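Local coordinates for protein iota-carrageenase (Alteromonas sp., PDB 1H80) that hydrolyses the beta-1,4 linkages of iota-carrageenan, a sulfated galactan of red algal cell walls, from within the chain and with inversion of anomeric configuration, at residues G55-I60 with H77-S82. Sequence-based numbering, arbitrary orientation.
Sequences GGTLLI and HIRVES. With CA (calcium ion), chain C; NA (sodium ion), chain G.
Thr-57 to Ile-60 and His-77 to Val-80 pair in parallel, as strands on neighbouring coils of the right-handed parallel beta-helix. Strand 20-23 flanks residues 56-60 on the other edge, and strand 111-115 continues the stack beyond residues 77-80. Five backbone hydrogen bonds join residues 56-60 to residues 77-81, starting with His-77 N to Gly-56 O at 3.0 Å; the last, Glu-81 N to Ile-60 O, is almost straight at 177°.

Leu-58, Ile-60, Ile-78 and Val-80 share the inward face. Here Ile-60 CD1 rests on Ile-78 CG2 at 3.8 Å, the two side chains crossing at a slant, while Leu-58 packs on helix 39-50. The face bearing Thr-57, Leu-59, His-77 and Arg-79 is more polar. With CG2 anti to the backbone N, Thr-57 sets this methyl 3.9 Å from Arg-79 CG and turns OG1 to a hydrogen bond with Gln-18. An alanine here would probably leave Gln-18 OE1 without that mate and open a gap beside Arg-79 CG.

Glu-81 is worth following outward. Its CB sits 3.8 Å from Ile-60 O; CG stays near that carbonyl and also meets Leu-59 CD1 at 3.9 Å. Beyond CG the chain is extended, and the carboxylate binds a sodium ion through both OE1 and OE2, OE1 also accepting a hydrogen bond from Asn-62 N while OE2 comes near Leu-59 CD2. The next residue, Ser-82, holds a calcium ion through both O and OG, together with Asn-118, Gly-119 and waters.

Arg-79 folds back instead: its chain bends at chi2 (-61°), and NH1, hydrogen-bonded also to Ser-112 OG, makes a 2.9 Å hydrogen bond to Ile-78 O from above that carbonyl's plane.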
loop_
_atom_site.group_PDB
_atom_site.type_symbol
_atom_site.label_atom_id
_atom_site.label_comp_id
_atom_site.label_asym_id
_atom_site.label_seq_id
_atom_site.Cartn_x
_atom_site.Cartn_y
_atom_site.Cartn_z
ATOM N N GLY A 55 9.093 6.097 28.933
ATOM C CA GLY A 55 9.349 5.017 27.998
ATOM C C GLY A 55 10.797 4.622 27.818
ATOM O O GLY A 55 11.616 4.749 28.729
ATOM N N GLY A 56 11.121 4.132 26.630
ATOM C CA GLY A 56 12.484 3.715 26.389
ATOM C C GLY A 56 12.671 3.065 25.043
ATOM O O GLY A 56 11.759 3.034 24.214
ATOM N N THR A 57 13.875 2.545 24.837
ATOM C CA THR A 57 14.233 1.900 23.590
ATOM C C THR A 57 14.458 0.416 23.795
ATOM O O THR A 57 14.969 -0.010 24.829
ATOM C CB THR A 57 15.522 2.526 23.004
ATOM O OG1 THR A 57 15.284 3.910 22.708
ATOM C CG2 THR A 57 15.948 1.807 21.727
ATOM N N LEU A 58 14.046 -0.369 22.810
ATOM C CA LEU A 58 14.250 -1.804 22.850
ATOM C C LEU A 58 15.113 -2.148 21.652
ATOM O O LEU A 58 14.783 -1.797 20.518
ATOM C CB LEU A 58 12.924 -2.556 22.738
ATOM C CG LEU A 58 13.108 -4.073 22.651
ATOM C CD1 LEU A 58 13.693 -4.595 23.961
ATOM C CD2 LEU A 58 11.772 -4.740 22.362
ATOM N N LEU A 59 16.229 -2.818 21.898
ATOM C CA LEU A 59 17.097 -3.215 20.809
ATOM C C LEU A 59 16.827 -4.672 20.483
ATOM O O LEU A 59 16.800 -5.507 21.382
ATOM C CB LEU A 59 18.573 -3.071 21.194
ATOM C CG LEU A 59 19.563 -3.477 20.095
ATOM C CD1 LEU A 59 19.465 -2.504 18.922
ATOM C CD2 LEU A 59 20.974 -3.480 20.648
ATOM N N ILE A 60 16.584 -4.958 19.210
ATOM C CA ILE A 60 16.395 -6.331 18.761
ATOM C C ILE A 60 17.735 -6.609 18.092
ATOM O O ILE A 60 18.010 -6.123 16.995
ATOM C CB ILE A 60 15.254 -6.459 17.740
ATOM C CG1 ILE A 60 13.927 -6.114 18.416
ATOM C CG2 ILE A 60 15.209 -7.878 17.185
ATOM C CD1 ILE A 60 12.712 -6.303 17.522
ATOM N N HIS A 77 10.216 2.523 21.681
ATOM C CA HIS A 77 10.999 2.809 20.495
ATOM C C HIS A 77 11.907 1.638 20.221
ATOM O O HIS A 77 12.876 1.396 20.938
ATOM C CB HIS A 77 11.765 4.106 20.731
ATOM C CG HIS A 77 10.858 5.268 20.973
ATOM N ND1 HIS A 77 10.298 5.995 19.947
ATOM C CD2 HIS A 77 10.299 5.736 22.114
ATOM C CE1 HIS A 77 9.427 6.857 20.443
ATOM N NE2 HIS A 77 9.409 6.718 21.755
ATOM N N ILE A 78 11.554 0.897 19.180
ATOM C CA ILE A 78 12.292 -0.290 18.800
ATOM C C ILE A 78 13.335 -0.017 17.735
ATOM O O ILE A 78 13.062 0.635 16.728
ATOM C CB ILE A 78 11.314 -1.377 18.305
ATOM C CG1 ILE A 78 10.357 -1.749 19.443
ATOM C CG2 ILE A 78 12.082 -2.600 17.817
ATOM C CD1 ILE A 78 9.237 -2.679 19.027
ATOM N N ARG A 79 14.545 -0.504 17.986
ATOM C CA ARG A 79 15.641 -0.359 17.044
ATOM C C ARG A 79 16.095 -1.768 16.730
ATOM O O ARG A 79 16.274 -2.595 17.625
ATOM C CB ARG A 79 16.770 0.478 17.649
ATOM C CG ARG A 79 16.378 1.947 17.813
ATOM C CD ARG A 79 16.043 2.578 16.460
ATOM N NE ARG A 79 15.587 3.964 16.570
ATOM C CZ ARG A 79 14.343 4.344 16.859
ATOM N NH1 ARG A 79 13.381 3.449 17.074
ATOM N NH2 ARG A 79 14.062 5.637 16.934
ATOM N N VAL A 80 16.275 -2.038 15.447
ATOM C CA VAL A 80 16.644 -3.372 15.001
ATOM C C VAL A 80 18.010 -3.422 14.342
ATOM O O VAL A 80 18.288 -2.659 13.423
ATOM C CB VAL A 80 15.585 -3.885 14.006
ATOM C CG1 VAL A 80 15.826 -5.346 13.693
ATOM C CG2 VAL A 80 14.188 -3.665 14.576
ATOM N N GLU A 81 18.871 -4.327 14.796
ATOM C CA GLU A 81 20.190 -4.414 14.188
ATOM C C GLU A 81 20.094 -4.835 12.725
ATOM O O GLU A 81 19.133 -5.484 12.306
ATOM C CB GLU A 81 21.103 -5.336 14.997
ATOM C CG GLU A 81 21.422 -4.743 16.365
ATOM C CD GLU A 81 22.625 -5.380 17.034
ATOM O OE1 GLU A 81 22.691 -6.622 17.090
ATOM O OE2 GLU A 81 23.505 -4.632 17.516
ATOM N N SER A 82 21.105 -4.454 11.958
ATOM C CA SER A 82 21.130 -4.666 10.515
ATOM C C SER A 82 21.128 -6.070 9.924
ATOM O O SER A 82 20.807 -6.234 8.743
ATOM C CB SER A 82 22.295 -3.873 9.922
ATOM O OG SER A 82 22.206 -3.823 8.511
HETATM CA CA CA C . 21.078 -5.142 6.699
HETATM NA NA NA G . 24.701 -6.411 18.470
HETATM O O HOH W 1 23.098 -6.292 6.913
HETATM O O HOH W 2 19.712 -7.094 6.193
HETATM O O HOH W 3 21.940 -5.884 4.399
HETATM O O HOH W 4 19.705 -4.525 4.653
HETATM O O HOH W 5 24.603 -8.603 17.849
#